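Local atomic coordinates of alpha-1,2-mannosidase (Bacteroides thetaiotaomicron, PDB entry 2WW2), a protein that hydrolyses alpha-mannosides with inversion of anomeric configuration, as a calcium-dependent member of glycoside hydrolase family 92 from a human gut symbiont. Residues 451-456 with 526-531; 367-372 with 382-387; 410-415 with 422-427. All coordinates share one frame; numbering follows the deposited sequence.

Interaction 1 of 3, residues 451-456 with 526-531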
loop_
_atom_site.group_PDB
_atom_site.type_symbol
_atom_site.label_atom_id
_atom_site.label_comp_id
_atom_site.label_asym_id
_atom_site.label_seq_id
_atom_site.Cartn_x
_atom_site.Cartn_y
_atom_site.Cartn_z
ATOM N N TYR A 451 25.929 -14.998 10.910
ATOM C CA TYR A 451 27.258 -15.565 11.153
ATOM C C TYR A 451 28.241 -14.563 11.779
ATOM O O TYR A 451 29.068 -14.947 12.617
ATOM C CB TYR A 451 27.880 -16.094 9.863
ATOM C CG TYR A 451 27.116 -17.201 9.155
ATOM C CD1 TYR A 451 26.088 -17.902 9.788
ATOM C CD2 TYR A 451 27.435 -17.539 7.850
ATOM C CE1 TYR A 451 25.395 -18.910 9.113
ATOM C CE2 TYR A 451 26.761 -18.551 7.171
ATOM C CZ TYR A 451 25.740 -19.225 7.810
ATOM O OH TYR A 451 25.064 -20.219 7.146
ATOM N N ALA A 452 28.186 -13.304 11.353
ATOM C CA ALA A 452 29.068 -12.280 11.935
ATOM C C ALA A 452 28.796 -12.158 13.447
ATOM O O ALA A 452 29.710 -11.991 14.258
ATOM C CB ALA A 452 28.865 -10.940 11.234
ATOM N N TYR A 453 27.527 -12.265 13.819
ATOM C CA TYR A 453 27.136 -12.265 15.232
ATOM C C TYR A 453 27.644 -13.506 15.988
ATOM O O TYR A 453 28.189 -13.400 17.110
ATOM C CB TYR A 453 25.606 -12.172 15.351
ATOM C CG TYR A 453 25.105 -12.464 16.764
ATOM C CD1 TYR A 453 25.403 -11.615 17.819
ATOM C CD2 TYR A 453 24.337 -13.607 17.033
ATOM C CE1 TYR A 453 24.943 -11.882 19.110
ATOM C CE2 TYR A 453 23.887 -13.884 18.308
ATOM C CZ TYR A 453 24.182 -13.017 19.339
ATOM O OH TYR A 453 23.750 -13.296 20.605
ATOM N N ALA A 454 27.460 -14.681 15.397
ATOM C CA ALA A 454 27.910 -15.905 16.052
ATOM C C ALA A 454 29.431 -15.870 16.193
ATOM O O ALA A 454 29.984 -16.328 17.190
ATOM C CB ALA A 454 27.483 -17.152 15.245
ATOM N N ASP A 455 30.110 -15.333 15.191
ATOM C CA ASP A 455 31.557 -15.255 15.272
ATOM C C ASP A 455 31.991 -14.285 16.378
ATOM O O ASP A 455 32.975 -14.532 17.087
ATOM C CB ASP A 455 32.147 -14.862 13.912
ATOM C CG ASP A 455 32.017 -15.974 12.888
ATOM O OD1 ASP A 455 31.955 -17.162 13.311
ATOM O OD2 ASP A 455 31.996 -15.677 11.666
ATOM N N TRP A 456 31.273 -13.174 16.521
ATOM C CA TRP A 456 31.525 -12.280 17.660
ATOM C C TRP A 456 31.334 -13.057 18.984
ATOM O O TRP A 456 32.165 -12.955 19.899
ATOM C CB TRP A 456 30.631 -11.025 17.574
ATOM C CG TRP A 456 30.693 -10.170 18.798
ATOM C CD1 TRP A 456 31.565 -9.142 19.049
ATOM C CD2 TRP A 456 29.857 -10.280 19.951
ATOM N NE1 TRP A 456 31.319 -8.604 20.298
ATOM C CE2 TRP A 456 30.268 -9.282 20.865
ATOM C CE3 TRP A 456 28.785 -11.112 20.291
ATOM C CZ2 TRP A 456 29.656 -9.106 22.104
ATOM C CZ3 TRP A 456 28.173 -10.935 21.520
ATOM C CH2 TRP A 456 28.618 -9.946 22.418
ATOM N N VAL A 526 22.500 -6.046 13.426
ATOM C CA VAL A 526 23.876 -5.858 13.880
ATOM C C VAL A 526 23.824 -5.518 15.370
ATOM O O VAL A 526 24.206 -4.433 15.787
ATOM C CB VAL A 526 24.585 -4.725 13.093
ATOM C CG1 VAL A 526 26.107 -4.725 13.366
ATOM C CG2 VAL A 526 24.329 -4.887 11.588
ATOM N N PHE A 527 23.343 -6.439 16.179
ATOM C CA PHE A 527 23.150 -6.101 17.581
ATOM C C PHE A 527 24.419 -6.170 18.427
ATOM O O PHE A 527 24.427 -5.674 19.534
ATOM C CB PHE A 527 22.008 -6.906 18.212
ATOM C CG PHE A 527 21.670 -8.152 17.471
ATOM C CD1 PHE A 527 22.317 -9.340 17.773
ATOM C CD2 PHE A 527 20.712 -8.138 16.477
ATOM C CE1 PHE A 527 22.008 -10.496 17.089
ATOM C CE2 PHE A 527 20.393 -9.312 15.774
ATOM C CZ PHE A 527 21.048 -10.483 16.094
ATOM N N HIS A 528 25.480 -6.776 17.899
ATOM C CA HIS A 528 26.780 -6.731 18.568
ATOM C C HIS A 528 27.550 -5.440 18.251
ATOM O O HIS A 528 28.618 -5.176 18.835
ATOM C CB HIS A 528 27.618 -7.969 18.218
ATOM C CG HIS A 528 27.947 -8.096 16.761
ATOM N ND1 HIS A 528 26.992 -8.325 15.792
ATOM C CD2 HIS A 528 29.140 -8.055 16.113
ATOM C CE1 HIS A 528 27.576 -8.405 14.609
ATOM N NE2 HIS A 528 28.882 -8.235 14.774
ATOM N N ASP A 529 27.014 -4.615 17.352
ATOM C CA ASP A 529 27.733 -3.395 16.962
ATOM C C ASP A 529 26.828 -2.252 16.462
ATOM O O ASP A 529 26.984 -1.779 15.343
ATOM C CB ASP A 529 28.781 -3.739 15.890
ATOM C CG ASP A 529 29.913 -2.724 15.828
ATOM O OD1 ASP A 529 29.920 -1.764 16.642
ATOM O OD2 ASP A 529 30.810 -2.894 14.967
ATOM N N PRO A 530 25.876 -1.799 17.292
ATOM C CA PRO A 530 25.054 -0.674 16.850
ATOM C C PRO A 530 25.895 0.551 16.444
ATOM O O PRO A 530 25.534 1.247 15.502
ATOM C CB PRO A 530 24.197 -0.364 18.080
ATOM C CG PRO A 530 24.083 -1.697 18.794
ATOM C CD PRO A 530 25.463 -2.319 18.604
ATOM N N GLU A 531 26.998 0.819 17.152
ATOM C CA GLU A 531 27.824 1.971 16.809
ATOM C C GLU A 531 28.433 1.785 15.418
ATOM O O GLU A 531 28.481 2.724 14.620
ATOM C CB GLU A 531 28.915 2.207 17.868
ATOM C CG GLU A 531 29.824 3.405 17.598
ATOM C CD GLU A 531 29.087 4.753 17.617
ATOM O OE1 GLU A 531 28.029 4.883 18.282
ATOM O OE2 GLU A 531 29.590 5.694 16.968
#

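Interaction 2 of 3, residues 367-372 with 382-387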
loop_
_atom_site.group_PDB
_atom_site.type_symbol
_atom_site.label_atom_id
_atom_site.label_comp_id
_atom_site.label_asym_id
_atom_site.label_seq_id
_atom_site.Cartn_x
_atom_site.Cartn_y
_atom_site.Cartn_z
ATOM N N MET A 367 26.054 -29.247 16.982
ATOM C CA MET A 367 25.071 -28.672 17.886
ATOM C C MET A 367 23.768 -28.451 17.127
ATOM O O MET A 367 23.776 -28.176 15.923
ATOM C CB MET A 367 25.555 -27.340 18.462
ATOM C CG MET A 367 26.829 -27.462 19.287
ATOM S SD MET A 367 27.238 -25.906 20.113
ATOM C CE MET A 367 27.921 -24.970 18.741
ATOM N N PRO A 368 22.630 -28.576 17.823
ATOM C CA PRO A 368 21.377 -28.344 17.114
ATOM C C PRO A 368 21.131 -26.851 16.868
ATOM O O PRO A 368 21.694 -26.005 17.584
ATOM C CB PRO A 368 20.322 -28.887 18.074
ATOM C CG PRO A 368 20.947 -28.773 19.445
ATOM C CD PRO A 368 22.441 -28.897 19.242
ATOM N N GLU A 369 20.301 -26.542 15.862
ATOM C CA GLU A 369 19.861 -25.179 15.609
ATOM C C GLU A 369 18.329 -25.188 15.670
ATOM O O GLU A 369 17.753 -24.510 16.511
ATOM C CB GLU A 369 20.401 -24.636 14.276
ATOM C CG GLU A 369 21.942 -24.555 14.179
ATOM C CD GLU A 369 22.583 -23.573 15.153
ATOM O OE1 GLU A 369 21.842 -22.802 15.796
ATOM O OE2 GLU A 369 23.835 -23.572 15.298
ATOM N N TRP A 370 17.693 -25.979 14.805
ATOM C CA TRP A 370 16.279 -26.362 14.990
ATOM C C TRP A 370 16.251 -27.857 15.325
ATOM O O TRP A 370 16.814 -28.669 14.589
ATOM C CB TRP A 370 15.455 -26.089 13.713
ATOM C CG TRP A 370 14.282 -25.158 13.953
ATOM C CD1 TRP A 370 14.138 -23.880 13.490
ATOM C CD2 TRP A 370 13.113 -25.436 14.750
ATOM N NE1 TRP A 370 12.931 -23.342 13.940
ATOM C CE2 TRP A 370 12.290 -24.283 14.709
ATOM C CE3 TRP A 370 12.671 -26.556 15.468
ATOM C CZ2 TRP A 370 11.061 -24.214 15.376
ATOM C CZ3 TRP A 370 11.457 -26.482 16.160
ATOM C CH2 TRP A 370 10.662 -25.313 16.100
ATOM N N ALA A 371 15.626 -28.217 16.447
ATOM C CA ALA A 371 15.527 -29.608 16.886
ATOM C C ALA A 371 14.078 -29.949 17.171
ATOM O O ALA A 371 13.384 -29.193 17.869
ATOM C CB ALA A 371 16.351 -29.820 18.177
ATOM N N SER A 372 13.631 -31.094 16.660
ATOM C CA SER A 372 12.282 -31.587 16.951
ATOM C C SER A 372 12.068 -33.025 16.436
ATOM O O SER A 372 11.560 -33.227 15.333
ATOM C CB SER A 372 11.228 -30.658 16.323
ATOM O OG SER A 372 9.912 -31.035 16.724
ATOM N N ASN A 382 23.913 -19.712 13.523
ATOM C CA ASN A 382 24.631 -20.561 14.464
ATOM C C ASN A 382 24.301 -20.074 15.870
ATOM O O ASN A 382 25.181 -19.854 16.708
ATOM C CB ASN A 382 26.154 -20.457 14.223
ATOM C CG ASN A 382 26.589 -21.107 12.912
ATOM O OD1 ASN A 382 25.932 -22.029 12.376
ATOM N ND2 ASN A 382 27.687 -20.637 12.386
ATOM N N ASN A 383 23.014 -19.884 16.138
ATOM C CA ASN A 383 22.643 -19.306 17.408
ATOM C C ASN A 383 22.708 -20.261 18.603
ATOM O O ASN A 383 22.580 -19.833 19.758
ATOM C CB ASN A 383 21.304 -18.580 17.280
ATOM C CG ASN A 383 21.375 -17.466 16.255
ATOM O OD1 ASN A 383 20.666 -17.483 15.230
ATOM N ND2 ASN A 383 22.269 -16.519 16.492
ATOM N N SER A 384 22.942 -21.542 18.331
ATOM C CA SER A 384 23.355 -22.455 19.385
ATOM C C SER A 384 24.509 -21.814 20.190
ATOM O O SER A 384 24.596 -21.940 21.423
ATOM C CB SER A 384 23.843 -23.772 18.782
ATOM O OG SER A 384 24.853 -23.531 17.799
ATOM N N VAL A 385 25.413 -21.161 19.469
ATOM C CA VAL A 385 26.570 -20.531 20.096
ATOM C C VAL A 385 26.130 -19.437 21.067
ATOM O O VAL A 385 26.665 -19.286 22.174
ATOM C CB VAL A 385 27.489 -19.942 19.010
ATOM C CG1 VAL A 385 28.596 -19.134 19.638
ATOM C CG2 VAL A 385 28.048 -21.102 18.132
ATOM N N SER A 386 25.130 -18.682 20.663
ATOM C CA SER A 386 24.635 -17.600 21.507
ATOM C C SER A 386 24.118 -18.118 22.855
ATOM O O SER A 386 24.415 -17.543 23.905
ATOM C CB SER A 386 23.531 -16.817 20.781
ATOM O OG SER A 386 22.949 -15.865 21.668
ATOM N N LEU A 387 23.344 -19.199 22.842
ATOM C CA LEU A 387 22.845 -19.763 24.106
ATOM C C LEU A 387 23.991 -20.134 25.039
ATOM O O LEU A 387 23.957 -19.856 26.235
ATOM C CB LEU A 387 22.022 -21.026 23.852
ATOM C CG LEU A 387 20.518 -20.809 23.649
ATOM C CD1 LEU A 387 20.263 -20.002 22.364
ATOM C CD2 LEU A 387 19.830 -22.188 23.586
#

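Interaction 3 of 3, residues 410-415 with 422-427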
loop_
_atom_site.group_PDB
_atom_site.type_symbol
_atom_site.label_atom_id
_atom_site.label_comp_id
_atom_site.label_asym_id
_atom_site.label_seq_id
_atom_site.Cartn_x
_atom_site.Cartn_y
_atom_site.Cartn_z
ATOM N N HIS A 410 33.581 -25.924 15.380
ATOM C CA HIS A 410 33.166 -26.923 14.385
ATOM C C HIS A 410 31.861 -26.505 13.700
ATOM O O HIS A 410 31.678 -26.677 12.492
ATOM C CB HIS A 410 33.024 -28.309 15.022
ATOM C CG HIS A 410 32.401 -29.328 14.121
ATOM N ND1 HIS A 410 33.107 -29.994 13.138
ATOM C CD2 HIS A 410 31.133 -29.791 14.054
ATOM C CE1 HIS A 410 32.294 -30.822 12.503
ATOM N NE2 HIS A 410 31.090 -30.714 13.042
ATOM N N GLN A 411 30.961 -25.926 14.480
ATOM C CA GLN A 411 29.685 -25.454 13.957
ATOM C C GLN A 411 29.892 -24.401 12.849
ATOM O O GLN A 411 29.045 -24.240 11.965
ATOM C CB GLN A 411 28.838 -24.882 15.106
ATOM C CG GLN A 411 27.344 -24.717 14.789
ATOM C CD GLN A 411 26.577 -26.027 14.866
ATOM O OE1 GLN A 411 27.166 -27.104 15.018
ATOM N NE2 GLN A 411 25.247 -25.940 14.780
ATOM N N THR A 412 31.016 -23.694 12.886
ATOM C CA THR A 412 31.281 -22.649 11.903
ATOM C C THR A 412 32.208 -23.135 10.793
ATOM O O THR A 412 32.445 -22.410 9.832
ATOM C CB THR A 412 31.981 -21.435 12.547
ATOM O OG1 THR A 412 33.327 -21.801 12.897
ATOM C CG2 THR A 412 31.236 -20.960 13.797
ATOM N N GLN A 413 32.754 -24.341 10.935
ATOM C CA GLN A 413 33.762 -24.833 9.991
ATOM C C GLN A 413 33.345 -26.135 9.319
ATOM O O GLN A 413 34.173 -26.832 8.713
ATOM C CB GLN A 413 35.094 -25.032 10.707
ATOM C CG GLN A 413 35.670 -23.726 11.229
ATOM C CD GLN A 413 36.123 -22.804 10.110
ATOM O OE1 GLN A 413 35.600 -21.698 9.934
ATOM N NE2 GLN A 413 37.085 -23.259 9.342
ATOM N N ALA A 414 32.059 -26.457 9.434
ATOM C CA ALA A 414 31.495 -27.641 8.804
ATOM C C ALA A 414 29.989 -27.451 8.641
ATOM O O ALA A 414 29.395 -26.563 9.241
ATOM C CB ALA A 414 31.766 -28.885 9.643
ATOM N N ARG A 415 29.381 -28.309 7.831
ATOM C CA ARG A 415 27.943 -28.307 7.644
ATOM C C ARG A 415 27.484 -29.739 7.455
ATOM O O ARG A 415 28.187 -30.557 6.848
ATOM C CB ARG A 415 27.555 -27.483 6.411
ATOM C CG ARG A 415 26.119 -26.971 6.458
ATOM C CD ARG A 415 25.520 -26.859 5.062
ATOM N NE ARG A 415 25.125 -28.161 4.530
ATOM C CZ ARG A 415 24.503 -28.333 3.367
ATOM N NH1 ARG A 415 24.200 -27.280 2.606
ATOM N NH2 ARG A 415 24.174 -29.559 2.967
ATOM N N VAL A 422 22.186 -27.182 9.740
ATOM C CA VAL A 422 22.998 -27.822 10.786
ATOM C C VAL A 422 24.475 -27.594 10.480
ATOM O O VAL A 422 25.003 -28.107 9.487
ATOM C CB VAL A 422 22.725 -29.349 10.925
ATOM C CG1 VAL A 422 23.605 -29.960 12.018
ATOM C CG2 VAL A 422 21.229 -29.617 11.213
ATOM N N GLY A 423 25.152 -26.853 11.352
ATOM C CA GLY A 423 26.481 -26.340 11.026
ATOM C C GLY A 423 26.315 -25.010 10.292
ATOM O O GLY A 423 25.353 -24.283 10.538
ATOM N N ARG A 424 27.227 -24.704 9.368
ATOM C CA ARG A 424 27.244 -23.395 8.732
ATOM C C ARG A 424 27.173 -23.480 7.209
ATOM O O ARG A 424 28.182 -23.671 6.531
ATOM C CB ARG A 424 28.497 -22.603 9.143
ATOM C CG ARG A 424 28.555 -21.185 8.539
ATOM C CD ARG A 424 29.716 -20.362 9.137
ATOM N NE ARG A 424 29.353 -19.840 10.454
ATOM C CZ ARG A 424 29.932 -18.786 11.038
ATOM N NH1 ARG A 424 30.937 -18.140 10.440
ATOM N NH2 ARG A 424 29.508 -18.382 12.226
ATOM N N ASP A 425 25.974 -23.321 6.670
ATOM C CA ASP A 425 25.812 -23.338 5.222
ATOM C C ASP A 425 26.615 -22.182 4.607
ATOM O O ASP A 425 26.482 -21.021 5.022
ATOM C CB ASP A 425 24.328 -23.201 4.871
ATOM C CG ASP A 425 24.035 -23.566 3.426
ATOM O OD1 ASP A 425 24.810 -24.361 2.841
ATOM O OD2 ASP A 425 23.028 -23.065 2.881
ATOM N N GLY A 426 27.446 -22.506 3.626
ATOM C CA GLY A 426 28.260 -21.495 2.956
ATOM C C GLY A 426 29.550 -21.107 3.664
ATOM O O GLY A 426 30.123 -20.068 3.359
ATOM N N PHE A 427 30.030 -21.932 4.593
ATOM C CA PHE A 427 31.163 -21.500 5.423
ATOM C C PHE A 427 32.426 -21.300 4.596
ATOM O O PHE A 427 33.242 -20.429 4.897
ATOM C CB PHE A 427 31.417 -22.447 6.610
ATOM C CG PHE A 427 31.981 -23.764 6.222
ATOM C CD1 PHE A 427 33.352 -23.944 6.149
ATOM C CD2 PHE A 427 31.146 -24.825 5.914
ATOM C CE1 PHE A 427 33.878 -25.160 5.787
ATOM C CE2 PHE A 427 31.665 -26.043 5.556
ATOM C CZ PHE A 427 33.040 -26.212 5.491
HETATM O O HOH W 1 33.033 -19.738 9.082
#

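Interaction 1 of 3, residues 451-456 with 526-531
Tyr453 and Phe527 meet as a T-shaped aromatic pair where helix 444-465 of the (alpha/alpha)6-type catalytic domain meets the turn leading into helix 530-537. The two ring planes stand at 69°, and Phe527 presents its edge to the tyrosine face. The touching atom is Phe527 CE1, which lies over the centre of that face and 3.6 Å from Tyr453 CD1. Tyr453 OH is hydrogen-bonded to Pro647 O.

His528 lies against the helix where Tyr453 and Trp456 sit one turn apart. Its CG sits between the backbone N and the carbonyl carbon (chi1 62°), on the side of the helix. Tyr453 CA lies over one imidazole face, 4.2 Å from the ring centroid, in a CH-pi contact. The indole is approached by another part of the histidine: His528 CB rests over one face, 3.8 Å from the centroid of the five-membered ring. The imidazole and indole planes are oblique, at 41°. His528 NE2 is hydrogen-bonded to Ala478 O, which, with the ring packing, would limit its rotation. An alanine here would probably leave Ala478 O without this donor and open a gap beside Tyr453 CA. His528 CD2 completes the fit, 3.6 Å from Trp456 CB.

Interaction 2 of 3, residues 367-372 with 382-387
Glu369 and Ser384 mark the closest backbone approach, their CA atoms 5.8 Å apart. The first lies just ahead of the short strand 370-371, the second in the opening turn of helix 383-393. The contact therefore joins the edge of a small antiparallel sheet to the N-terminal end of a helix in the (alpha/alpha)6-type catalytic domain. No backbone-to-backbone hydrogen bond crosses between the segments; both hydrogen bonds across the contact go to one carboxylate.

Both oxygens of Glu369 are used on Ser384. Ser384 N donates to Glu369 OE1 at 3.0 Å, with an N-H...O angle of 156°, meeting the syn side only slightly out of the carboxylate plane. Ser384 OG donates to Glu369 OE2 at 2.7 Å, coming from above that plane. The glutamate chain bends at chi2 (-65°), which brings CD back toward the helix. With two bonds from the same residue, the carboxylate is restrained in rotation as well as in position. Gln411 NE2 is a further donor to OE2 and also bonds Met367 O, tying both residues to helix 401-413.

Met367 and Pro368 pack beside these bonds. Pro368 O is buried against Ser384 CB at 3.3 Å and has no hydrogen-bond partner in the model. Met367 comes in beside it, its chain bent at chi3 (-77°), which brings CE to the helix. That methyl lies 3.5 Å from Ser384 OG and 3.9 Å from Val385 CG2.

Interaction 3 of 3, residues 410-415 with 422-427
Ala414 and Arg424 make the backbone hydrogen bond at the heart of this contact, Arg424 N donating to Ala414 O at 2.9 Å. The donor lies in the carbonyl plane and the N-H...O angle is 160°, evidence of a well-aligned bond. Gly423 is pressed against the same carbonyl, its CA 3.4 Å from Ala414 O. A beta carbon on Gly423 would clash with Ala414 O and Arg415 CA, and its backbone angles by themselves also call for glycine. Beside it, Thr412 and Arg424 run side by side: Thr412 CB sits over the centre of one guanidinium face, and Thr412 CG2 is 3.5 Å from Arg424 NH2. The charged end is directed to Asp455 by a salt bridge.

These contacts close a loop joining two successive helices of the (alpha/alpha)6-type catalytic domain, 401-413 and 427-433. Arg415 and Gly423 form a single beta bridge, after which a type II turn from Arg424 to Phe427 leads into the next helix. Phe427, its CG placed toward 410-415 between the backbone N and the carbonyl carbon (chi1 71°), lays one ring face over the Gln413-Ala414 peptide, with Gln413 C and Ala414 N both above the ring centre. Its CE2 approaches Ala414 CA at 3.6 Å.

The solvent side is looser and falls to Arg415 and Asp425, both partly exposed. Arg415 NH1 bonds Asp425 OD1 at 3.0 Å in a salt bridge. The oxygen lies in the guanidinium plane, yet NH1 stands above the carboxylate, the two planes being 55° apart. Asp425 OD2 has Lys447 as a second cationic partner. Separately, a water bridges two buried residues: it lies 2.8 Å from Thr412 O, where it can donate, and accepts weakly from Arg424 NH1.

Overall arrangement
The three contacts lie in series along the catalytic domain, on the same side of the chain's centre. Interactions 2 and 3 are nearest, about 12 Å between centres, and Gln411 joins them, its NE2 2.8 Å from Glu369 OE2. Residues 451-456 connect interaction 1 to both others, whose centres lie about 17 Å (interaction 2) and 18 Å (interaction 3) away. Tyr453 OH probably hydrogen-bonds with Ser386 OG at 2.9 Å. Toward interaction 3, the salt bridge from Asp455 OD1 to Arg424 NH2 spans 2.9 Å, and Tyr451 OH probably hydrogen-bonds to Asp425 O at 2.7 Å. Neither modelled sodium ion is bound by these segments; their ligands include His102, Glu105 and Asp627.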